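Local coordinates for protein CD38 molecule (Bos taurus, PDB 3KOU) that is an ectoenzyme of the ADP-ribosyl cyclase family and holds the ligand 2NF in its pocket, at residues S70-A75 / E151-R156; E159-T164 / P189-Q194; S88-L93 / V168-L173. All coordinates share one frame; numbering follows the deposited sequence. Where two conformers were deposited one is given.

Contact 1: residues S70-A75 / E151-R156; sequences SLINLA and EVLSER. With 2NF ([[(2R,3S,4R,5R)-5-(6-aminopurin-9-yl)-3,4-dihydroxyoxolan-2-yl]methoxy-hydroxyphosphoryl] [(2R,3S,4R,5R)-5-(3-carbamoylpyridin-1-ium-1yl)- 3-fluoro-,4- hydroxyoxolan-2-yl]methyl phosphate), chain E.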
loop_
_atom_site.group_PDB
_atom_site.type_symbol
_atom_site.label_atom_id
_atom_site.label_comp_id
_atom_site.label_asym_id
_atom_site.label_seq_id
_atom_site.Cartn_x
_atom_site.Cartn_y
_atom_site.Cartn_z
ATOM N N SER A 70 15.119 -8.354 -3.863
ATOM C CA SER A 70 16.195 -7.533 -4.422
ATOM C C SER A 70 15.733 -6.125 -4.835
ATOM O O SER A 70 16.441 -5.136 -4.612
ATOM C CB SER A 70 16.885 -8.250 -5.589
ATOM O OG SER A 70 17.646 -9.352 -5.124
ATOM N N LEU A 71 14.553 -6.036 -5.435
ATOM C CA LEU A 71 13.972 -4.743 -5.763
ATOM C C LEU A 71 13.769 -3.895 -4.506
ATOM O O LEU A 71 14.160 -2.745 -4.461
ATOM C CB LEU A 71 12.633 -4.935 -6.475
ATOM C CG LEU A 71 11.823 -3.663 -6.717
ATOM C CD1 LEU A 71 12.629 -2.742 -7.703
ATOM C CD2 LEU A 71 10.456 -4.054 -7.293
ATOM N N ILE A 72 13.155 -4.484 -3.489
ATOM C CA ILE A 72 12.814 -3.745 -2.280
ATOM C C ILE A 72 14.071 -3.283 -1.550
ATOM O O ILE A 72 14.097 -2.198 -0.976
ATOM C CB ILE A 72 11.901 -4.581 -1.368
ATOM C CG1 ILE A 72 10.523 -4.734 -2.018
ATOM C CG2 ILE A 72 11.761 -3.945 0.010
ATOM C CD1 ILE A 72 9.644 -5.627 -1.264
ATOM N N ASN A 73 15.128 -4.082 -1.619
ATOM C CA ASN A 73 16.383 -3.703 -0.980
ATOM C C ASN A 73 16.954 -2.443 -1.599
ATOM O O ASN A 73 17.627 -1.681 -0.913
ATOM C CB ASN A 73 17.409 -4.848 -1.021
ATOM C CG ASN A 73 17.133 -5.921 0.031
ATOM O OD1 ASN A 73 16.372 -5.703 0.973
ATOM N ND2 ASN A 73 17.755 -7.083 -0.128
ATOM N N LEU A 74 16.694 -2.225 -2.892
ATOM C CA LEU A 74 17.176 -1.018 -3.573
ATOM C C LEU A 74 16.458 0.249 -3.115
ATOM O O LEU A 74 16.981 1.359 -3.271
ATOM C CB LEU A 74 17.031 -1.133 -5.099
ATOM C CG LEU A 74 17.893 -2.132 -5.872
ATOM C CD1 LEU A 74 17.492 -2.069 -7.357
ATOM C CD2 LEU A 74 19.384 -1.834 -5.683
ATOM N N ALA A 75 15.243 0.088 -2.595
ATOM C CA ALA A 75 14.442 1.242 -2.207
ATOM C C ALA A 75 13.359 0.827 -1.217
ATOM O O ALA A 75 12.203 0.744 -1.582
ATOM C CB ALA A 75 13.816 1.873 -3.447
ATOM N N GLU A 151 1.541 -6.986 -1.586
ATOM C CA GLU A 151 1.620 -7.646 -0.319
ATOM C C GLU A 151 2.976 -7.551 0.358
ATOM O O GLU A 151 3.054 -7.321 1.511
ATOM C CB GLU A 151 1.221 -9.074 -0.435
ATOM C CG GLU A 151 -0.176 -9.154 -0.915
ATOM C CD GLU A 151 -0.942 -10.219 -0.265
ATOM O OE1 GLU A 151 -1.759 -9.895 0.609
ATOM O OE2 GLU A 151 -0.731 -11.387 -0.640
ATOM N N VAL A 152 3.970 -7.790 -0.355
ATOM C CA VAL A 152 5.293 -7.752 0.248
ATOM C C VAL A 152 5.720 -6.301 0.531
ATOM O O VAL A 152 6.380 -6.041 1.544
ATOM C CB VAL A 152 6.360 -8.541 -0.574
ATOM C CG1 VAL A 152 6.559 -7.946 -1.960
ATOM C CG2 VAL A 152 7.676 -8.567 0.178
ATOM N N LEU A 153 5.349 -5.364 -0.353
ATOM C CA LEU A 153 5.645 -3.940 -0.108
ATOM C C LEU A 153 4.923 -3.471 1.158
ATOM O O LEU A 153 5.528 -2.799 2.025
ATOM C CB LEU A 153 5.275 -3.031 -1.300
ATOM C CG LEU A 153 6.003 -1.668 -1.279
ATOM C CD1 LEU A 153 7.502 -1.851 -1.635
ATOM C CD2 LEU A 153 5.334 -0.641 -2.215
ATOM N N SER A 154 3.656 -3.867 1.276
ATOM C CA SER A 154 2.828 -3.530 2.433
ATOM C C SER A 154 3.392 -4.080 3.723
ATOM O O SER A 154 3.362 -3.407 4.758
ATOM C CB SER A 154 1.394 -4.044 2.238
ATOM O OG SER A 154 0.733 -3.335 1.179
ATOM N N GLU A 155 3.905 -5.303 3.677
ATOM C CA GLU A 155 4.499 -5.897 4.868
ATOM C C GLU A 155 5.753 -5.151 5.329
ATOM O O GLU A 155 5.899 -4.863 6.514
ATOM C CB GLU A 155 4.790 -7.400 4.686
ATOM C CG GLU A 155 5.601 -7.963 5.845
ATOM C CD GLU A 155 5.844 -9.459 5.749
ATOM O OE1 GLU A 155 5.624 -10.044 4.670
ATOM O OE2 GLU A 155 6.265 -10.056 6.761
ATOM N N ARG A 156 6.656 -4.833 4.403
ATOM C CA ARG A 156 7.870 -4.113 4.765
ATOM C C ARG A 156 7.570 -2.713 5.301
ATOM O O ARG A 156 8.180 -2.291 6.274
ATOM C CB ARG A 156 8.871 -4.056 3.601
ATOM C CG ARG A 156 9.247 -5.423 3.042
ATOM C CD ARG A 156 10.330 -6.092 3.890
ATOM N NE ARG A 156 11.513 -5.240 4.011
ATOM C CZ ARG A 156 12.599 -5.347 3.248
ATOM N NH1 ARG A 156 12.663 -6.276 2.304
ATOM N NH2 ARG A 156 13.626 -4.522 3.425
HETATM C C1D 2NF E . -1.134 -1.326 2.538
HETATM C C2D 2NF E . -1.183 0.166 2.806
HETATM F F2D 2NF E . -0.177 0.727 3.420
HETATM C C3D 2NF E . -2.610 0.446 3.210
HETATM O O3D 2NF E . -2.658 1.071 4.422
HETATM O O4D 2NF E . -2.475 -1.721 2.387
HETATM C C4D 2NF E . -3.364 -0.867 2.964
HETATM C C5D 2NF E . -4.651 -0.786 2.197
HETATM O O5D 2NF E . -5.083 -1.871 1.391
HETATM P PN 2NF E . -6.417 -2.522 1.825
HETATM O O1N 2NF E . -6.366 -2.424 3.253
HETATM O O2N 2NF E . -6.506 -3.784 1.249
HETATM O O3 2NF E . -7.485 -1.502 1.349
HETATM P PA 2NF E . -8.613 -1.696 0.278
HETATM O O1A 2NF E . -9.366 -2.787 0.626
HETATM O O2A 2NF E . -7.872 -1.968 -0.926
HETATM O O5B 2NF E . -9.366 -0.477 0.210
#
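Ile72 points from helix 69-74 at helix 145-160 and carries most of the contact: its CG1-CD1 branch meets Val152 and Leu153, its CG2 methyl meets Arg156. The apolar part is made by the longer branch. CD1, carried out on an extended chain (chi2 175°), faces both methyls of Val152 almost evenly, 3.8 Å from CG2. Lower on the same branch, Ile72 CG1 is 4.2 Å from Leu153 CD1.

The second kind of contact is with a flat cation. The Arg156 chain bends at both chi2 and chi3, which brings its guanidinium over Ile72: CG2 of Ile72 sits under one face, near the rim, 3.4 Å from Arg156 NH1. At the edge, close to the guanidinium plane, Asn73 OD1 is 3.9 Å from Arg156 NH2, too long for a hydrogen bond.

No hydrogen bond links the two segments. Their helix axes approach to 11.3 Å at 41°, a wide spacing bridged by side chains; Leu111 of helix 110-115 also touches Ile72 and Leu153. Such helix-on-helix packing belongs to the mainly helical domain of the ADP-ribosyl cyclase fold, where helix 145-160 turns another flank to the pocket through Ser154, its OG 3.1 Å from 2NF C1D.

Contact 2: residues E159-T164 / P189-Q194; sequences ESACNT and PNLRPQ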
loop_
_atom_site.group_PDB
_atom_site.type_symbol
_atom_site.label_atom_id
_atom_site.label_comp_id
_atom_site.label_asym_id
_atom_site.label_seq_id
_atom_site.Cartn_x
_atom_site.Cartn_y
_atom_site.Cartn_z
ATOM N N GLU A 159 6.434 -3.162 8.829
ATOM C CA GLU A 159 7.541 -3.553 9.714
ATOM C C GLU A 159 8.479 -2.386 10.035
ATOM O O GLU A 159 9.095 -2.340 11.108
ATOM C CB GLU A 159 8.337 -4.730 9.131
ATOM C CG GLU A 159 7.548 -6.030 9.080
ATOM C CD GLU A 159 8.205 -7.128 8.244
ATOM O OE1 GLU A 159 9.180 -6.853 7.512
ATOM O OE2 GLU A 159 7.733 -8.282 8.324
ATOM N N SER A 160 8.578 -1.425 9.123
ATOM C CA SER A 160 9.534 -0.344 9.324
ATOM C C SER A 160 8.961 0.881 10.048
ATOM O O SER A 160 9.717 1.762 10.467
ATOM C CB SER A 160 10.215 0.038 8.002
ATOM O OG SER A 160 9.285 0.588 7.105
ATOM N N ALA A 161 7.644 0.902 10.240
ATOM C CA ALA A 161 6.951 2.036 10.864
ATOM C C ALA A 161 7.514 2.317 12.241
ATOM O O ALA A 161 7.954 1.397 12.926
ATOM C CB ALA A 161 5.476 1.745 10.987
ATOM N N CYS A 162 7.522 3.582 12.636
ATOM C CA CYS A 162 8.032 3.920 13.955
ATOM C C CYS A 162 7.361 5.136 14.561
ATOM O O CYS A 162 6.852 6.018 13.850
ATOM C CB CYS A 162 9.548 4.110 13.914
ATOM S SG CYS A 162 10.088 5.251 12.641
ATOM N N ASN A 163 7.389 5.171 15.889
ATOM C CA ASN A 163 6.685 6.175 16.680
ATOM C C ASN A 163 5.193 6.222 16.366
ATOM O O ASN A 163 4.542 5.185 16.287
ATOM C CB ASN A 163 7.373 7.540 16.565
ATOM C CG ASN A 163 8.779 7.517 17.144
ATOM O OD1 ASN A 163 9.100 6.654 17.961
ATOM N ND2 ASN A 163 9.615 8.459 16.733
ATOM N N THR A 164 4.635 7.402 16.166
ATOM C CA THR A 164 3.193 7.459 15.962
ATOM C C THR A 164 2.839 7.226 14.503
ATOM O O THR A 164 3.409 7.860 13.619
ATOM C CB THR A 164 2.617 8.818 16.342
ATOM O OG1 THR A 164 2.937 9.111 17.701
ATOM C CG2 THR A 164 1.104 8.803 16.188
ATOM N N PRO A 189 -0.922 -6.783 11.600
ATOM C CA PRO A 189 -0.237 -7.899 12.270
ATOM C C PRO A 189 1.289 -7.853 12.201
ATOM O O PRO A 189 1.939 -8.543 12.988
ATOM C CB PRO A 189 -0.792 -9.154 11.557
ATOM C CG PRO A 189 -2.116 -8.720 10.983
ATOM C CD PRO A 189 -1.876 -7.250 10.583
ATOM N N ASN A 190 1.854 -7.052 11.298
ATOM C CA ASN A 190 3.300 -6.924 11.182
ATOM C C ASN A 190 3.832 -5.562 11.651
ATOM O O ASN A 190 4.998 -5.227 11.445
ATOM C CB ASN A 190 3.733 -7.218 9.738
ATOM C CG ASN A 190 3.536 -8.680 9.369
ATOM O OD1 ASN A 190 2.690 -9.031 8.526
ATOM N ND2 ASN A 190 4.303 -9.548 10.015
ATOM N N LEU A 191 2.977 -4.783 12.301
ATOM C CA LEU A 191 3.393 -3.478 12.793
ATOM C C LEU A 191 4.529 -3.628 13.800
ATOM O O LEU A 191 4.451 -4.443 14.724
ATOM C CB LEU A 191 2.203 -2.766 13.435
ATOM C CG LEU A 191 2.085 -1.252 13.378
ATOM C CD1 LEU A 191 2.506 -0.682 12.015
ATOM C CD2 LEU A 191 0.645 -0.906 13.698
ATOM N N ARG A 192 5.597 -2.853 13.615
ATOM C CA ARG A 192 6.697 -2.862 14.570
ATOM C C ARG A 192 6.160 -2.686 15.985
ATOM O O ARG A 192 5.345 -1.799 16.230
ATOM C CB ARG A 192 7.673 -1.709 14.297
ATOM C CG ARG A 192 8.873 -1.744 15.250
ATOM C CD ARG A 192 9.642 -0.442 15.291
ATOM N NE ARG A 192 10.049 0.012 13.959
ATOM C CZ ARG A 192 11.231 -0.240 13.407
ATOM N NH1 ARG A 192 12.146 -0.951 14.067
ATOM N NH2 ARG A 192 11.496 0.226 12.192
ATOM N N PRO A 193 6.640 -3.498 16.934
ATOM C CA PRO A 193 6.119 -3.324 18.296
ATOM C C PRO A 193 6.458 -1.982 18.953
ATOM O O PRO A 193 7.505 -1.380 18.695
ATOM C CB PRO A 193 6.761 -4.474 19.073
ATOM C CG PRO A 193 7.048 -5.506 18.058
ATOM C CD PRO A 193 7.424 -4.735 16.799
ATOM N N GLN A 194 5.545 -1.535 19.809
ATOM C CA GLN A 194 5.701 -0.320 20.616
ATOM C C GLN A 194 5.551 0.998 19.854
ATOM O O GLN A 194 5.735 2.072 20.425
ATOM C CB GLN A 194 6.990 -0.365 21.441
ATOM C CG GLN A 194 6.974 -1.489 22.484
ATOM C CD GLN A 194 8.292 -1.657 23.224
ATOM O OE1 GLN A 194 8.909 -0.684 23.663
ATOM N NE2 GLN A 194 8.722 -2.906 23.379
#
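The C-terminal end of helix 145-160 and the turn that follows it meet Arg192, whose guanidinium takes up the backbone carbonyls of Ser160 and Ala161. NE donates to Ala161 O at 2.7 Å (N-H...O 163°), and NH2 donates to Ser160 O at 2.9 Å (169°). Both oxygens lie in the guanidinium plane, so the two nearly straight bonds fix the rotation of the group. The carbonyls are used differently: NH2 stands well above the carbonyl plane of Ser160, whereas NE is tilted only moderately from that of Ala161.

A third carbonyl, Glu159 O, lies over one face of the guanidinium near its rim, 3.8 Å from Arg192 NE. CG anti to the backbone N (chi1 -177°) and a bend at chi3 turn the NE/NH2 edge to the two bonded carbonyls. A positive group beside carbonyls at a helix C-terminus is probably favoured electrostatically.

The chain after helix 145-160 and the loop 189-194 lead into strands 164-170 and 196-203, neighbours in the parallel sheet, and the contact brings the two connections together at the strands' N-terminal ends. A disulfide joins Cys162 to Cys81, in the chain leading to strand 85-88.

Apolar contact is slight: Ala161 CB is 4.0 Å from Leu191 CD1. Glu159 runs alongside Asn190, pointing the same way, and Glu159 CA makes a C-H...O contact to Asn190 O at 3.5 Å.

Contact 3: residues S88-L93 / V168-L173; sequences SKTKEL and VLNGSL. With NAG (2-acetamido-2-deoxy-beta-D-glucopyranose), chain C; 2NF ([[(2R,3S,4R,5R)-5-(6-aminopurin-9-yl)-3,4-dihydroxyoxolan-2-yl]methoxy-hydroxyphosphoryl] [(2R,3S,4R,5R)-5-(3-carbamoylpyridin-1-ium-1yl)- 3-fluoro-,4- hydroxyoxolan-2-yl]methyl phosphate), chain E.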
loop_
_atom_site.group_PDB
_atom_site.type_symbol
_atom_site.label_atom_id
_atom_site.label_comp_id
_atom_site.label_asym_id
_atom_site.label_seq_id
_atom_site.Cartn_x
_atom_site.Cartn_y
_atom_site.Cartn_z
ATOM N N SER A 88 -7.591 2.001 4.521
ATOM C CA SER A 88 -8.330 0.825 4.049
ATOM C C SER A 88 -9.748 1.283 3.688
ATOM O O SER A 88 -10.451 1.814 4.547
ATOM C CB SER A 88 -8.359 -0.250 5.159
ATOM O OG SER A 88 -8.691 -1.540 4.641
ATOM N N LYS A 89 -10.127 1.135 2.411
ATOM C CA LYS A 89 -11.448 1.531 1.915
ATOM C C LYS A 89 -11.617 3.043 1.904
ATOM O O LYS A 89 -12.744 3.541 1.830
ATOM C CB LYS A 89 -12.592 0.916 2.752
ATOM C CG LYS A 89 -12.322 -0.463 3.331
ATOM C CD LYS A 89 -12.214 -1.509 2.246
ATOM C CE LYS A 89 -11.979 -2.894 2.865
ATOM N NZ LYS A 89 -11.729 -3.897 1.795
ATOM N N THR A 90 -10.499 3.769 1.973
ATOM C CA THR A 90 -10.530 5.221 2.081
ATOM C C THR A 90 -9.472 5.838 1.162
ATOM O O THR A 90 -8.900 6.890 1.462
ATOM C CB THR A 90 -10.245 5.666 3.518
ATOM O OG1 THR A 90 -8.951 5.183 3.928
ATOM C CG2 THR A 90 -11.321 5.139 4.486
ATOM N N LYS A 91 -9.220 5.191 0.030
ATOM C CA LYS A 91 -8.066 5.566 -0.793
ATOM C C LYS A 91 -8.007 7.065 -1.087
ATOM O O LYS A 91 -7.027 7.727 -0.776
ATOM C CB LYS A 91 -8.043 4.778 -2.094
ATOM C CG LYS A 91 -6.678 4.785 -2.781
ATOM C CD LYS A 91 -6.742 3.959 -4.055
ATOM C CE LYS A 91 -8.043 4.210 -4.812
ATOM N NZ LYS A 91 -8.146 5.604 -5.341
ATOM N N GLU A 92 -9.081 7.592 -1.655
ATOM C CA GLU A 92 -9.144 8.991 -2.042
ATOM C C GLU A 92 -8.933 9.924 -0.855
ATOM O O GLU A 92 -8.073 10.807 -0.902
ATOM C CB GLU A 92 -10.495 9.278 -2.687
ATOM C CG GLU A 92 -10.749 10.763 -2.901
ATOM C CD GLU A 92 -12.098 11.046 -3.535
ATOM O OE1 GLU A 92 -12.901 10.098 -3.683
ATOM O OE2 GLU A 92 -12.352 12.221 -3.884
ATOM N N LEU A 93 -9.717 9.720 0.206
ATOM C CA LEU A 93 -9.619 10.548 1.415
ATOM C C LEU A 93 -8.226 10.537 2.055
ATOM O O LEU A 93 -7.685 11.577 2.437
ATOM C CB LEU A 93 -10.673 10.135 2.453
ATOM C CG LEU A 93 -10.599 10.902 3.781
ATOM C CD1 LEU A 93 -10.781 12.425 3.552
ATOM C CD2 LEU A 93 -11.604 10.384 4.827
ATOM N N VAL A 168 -6.535 5.799 8.352
ATOM C CA VAL A 168 -7.823 6.384 7.952
ATOM C C VAL A 168 -8.773 5.258 7.550
ATOM O O VAL A 168 -8.510 4.527 6.594
ATOM C CB VAL A 168 -7.656 7.377 6.783
ATOM C CG1 VAL A 168 -8.994 8.077 6.473
ATOM C CG2 VAL A 168 -6.556 8.405 7.121
ATOM N N LEU A 169 -9.860 5.109 8.299
ATOM C CA LEU A 169 -10.836 4.068 8.016
ATOM C C LEU A 169 -12.178 4.662 7.659
ATOM O O LEU A 169 -12.448 5.836 7.916
ATOM C CB LEU A 169 -10.989 3.121 9.210
ATOM C CG LEU A 169 -9.649 2.469 9.604
ATOM C CD1 LEU A 169 -9.759 1.718 10.944
ATOM C CD2 LEU A 169 -9.153 1.528 8.498
ATOM N N ASN A 170 -13.030 3.814 7.108
ATOM C CA ASN A 170 -14.291 4.240 6.537
ATOM C C ASN A 170 -15.462 4.014 7.473
ATOM O O ASN A 170 -15.968 2.896 7.573
ATOM C CB ASN A 170 -14.537 3.435 5.291
ATOM C CG ASN A 170 -15.543 4.067 4.417
ATOM O OD1 ASN A 170 -16.568 4.584 4.870
ATOM N ND2 ASN A 170 -15.257 4.056 3.152
ATOM N N GLY A 171 -15.913 5.075 8.133
ATOM C CA GLY A 171 -17.029 4.969 9.059
ATOM C C GLY A 171 -18.385 4.800 8.394
ATOM O O GLY A 171 -19.404 4.654 9.077
ATOM N N SER A 172 -18.402 4.788 7.065
ATOM C CA SER A 172 -19.632 4.546 6.321
ATOM C C SER A 172 -19.833 3.095 5.917
ATOM O O SER A 172 -20.782 2.779 5.197
ATOM C CB SER A 172 -19.692 5.418 5.066
ATOM O OG SER A 172 -20.003 6.757 5.387
ATOM N N LEU A 173 -18.940 2.213 6.345
ATOM C CA LEU A 173 -19.137 0.795 6.092
ATOM C C LEU A 173 -19.670 0.135 7.359
ATOM O O LEU A 173 -19.540 0.693 8.450
ATOM C CB LEU A 173 -17.828 0.123 5.683
ATOM C CG LEU A 173 -17.104 0.750 4.495
ATOM C CD1 LEU A 173 -15.771 0.063 4.269
ATOM C CD2 LEU A 173 -17.972 0.658 3.240
HETATM C C1 NAG C . -16.554 4.674 2.197
HETATM C C2 NAG C . -15.989 5.921 1.500
HETATM C C3 NAG C . -16.843 6.247 0.262
HETATM C C4 NAG C . -17.147 5.030 -0.623
HETATM C C5 NAG C . -17.621 3.869 0.246
HETATM C C6 NAG C . -17.836 2.566 -0.546
HETATM C C7 NAG C . -14.824 7.552 2.923
HETATM C C8 NAG C . -14.973 8.599 3.983
HETATM N N2 NAG C . -15.972 7.080 2.400
HETATM O O3 NAG C . -16.248 7.288 -0.488
HETATM O O4 NAG C . -18.158 5.363 -1.588
HETATM O O5 NAG C . -16.635 3.630 1.237
HETATM O O6 NAG C . -16.681 2.248 -1.299
HETATM O O7 NAG C . -13.704 7.176 2.568
HETATM C C1D 2NF E . -1.134 -1.326 2.538
HETATM C C2D 2NF E . -1.183 0.166 2.806
HETATM F F2D 2NF E . -0.177 0.727 3.420
HETATM C C3D 2NF E . -2.610 0.446 3.210
HETATM O O3D 2NF E . -2.658 1.071 4.422
HETATM O O4D 2NF E . -2.475 -1.721 2.387
HETATM C C4D 2NF E . -3.364 -0.867 2.964
HETATM C C5D 2NF E . -4.651 -0.786 2.197
HETATM O O5D 2NF E . -5.083 -1.871 1.391
HETATM P PN 2NF E . -6.417 -2.522 1.825
HETATM O O1N 2NF E . -6.366 -2.424 3.253
HETATM O O2N 2NF E . -6.506 -3.784 1.249
HETATM O O3 2NF E . -7.485 -1.502 1.349
HETATM P PA 2NF E . -8.613 -1.696 0.278
HETATM O O1A 2NF E . -9.366 -2.787 0.626
HETATM O O2A 2NF E . -7.872 -1.968 -0.926
HETATM O O5B 2NF E . -9.366 -0.477 0.210
HETATM O O HOH W 1 -12.280 1.272 6.373
#
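The Asn170 amide is held at two points of its edge, by Lys89 across the contact and by Ser172 within its own turn. ND2 donates to Lys89 O at 2.9 Å (N-H...O 165°), with that oxygen 12° out of the amide plane. As ND2 is also bonded covalently to NAG C1, this uses its one remaining N-H. OD1 accepts from Ser172 N in its carbonyl plane, an Asx turn set within the type I turn from Asn170 to Leu173. The two bonds hold the amide's orientation.

Val168 O is gripped by Thr90 OG1, which donates at 2.8 Å from above the carbonyl plane; Ser88 N adds only a weak bond of 3.4 Å. With OG1 between the backbone N and the carbonyl carbon (chi1 59°), Thr90 lays CG2 against Leu169 C, 3.3 Å away, and Asn170 N.

Strands 85-88 and 164-170 are neighbours in the four-stranded parallel sheet and part here at their C-terminal ends. A water spans the opening, donating to Ser88 O and accepting from Asn170 N. As is usual for parallel alpha/beta folds, ligand binding falls at this end: Ser88 OG donates to 2NF O1N at 2.8 Å, and Lys89 gives its backbone N to O5B and its NZ to O1A. Asp178 forms a salt bridge with the same NZ.

The Lys89 and Leu173 side chains cross at about a right angle, CG of the lysine 3.6 Å from Leu173 CD1. Leu93 CD2 rests 3.9 Å from Val168 CG1.

In the fold
Along the chain the segments run 70-75, 88-93, 151-156, 159-164, 168-173, 189-194. Contact 1 therefore crosses contact 3, as contact 2 also does, whereas contact 1 closes before contact 2 opens. Contacts 1 and 2 share helix 145-160, their centres about 16 Å apart, and they touch through Glu155 and Asn190. That helix is followed by strand 164-170, whose far end enters contact 3, about 21 Å from contact 2 between centres. Contacts 1 and 3 lie about 24 Å apart on opposite sides of the chain's centre, yet both touch 2NF: the pocket thus lies between the helical part and the parallel sheet, with the chain running from helix 145-160 directly into strand 164-170.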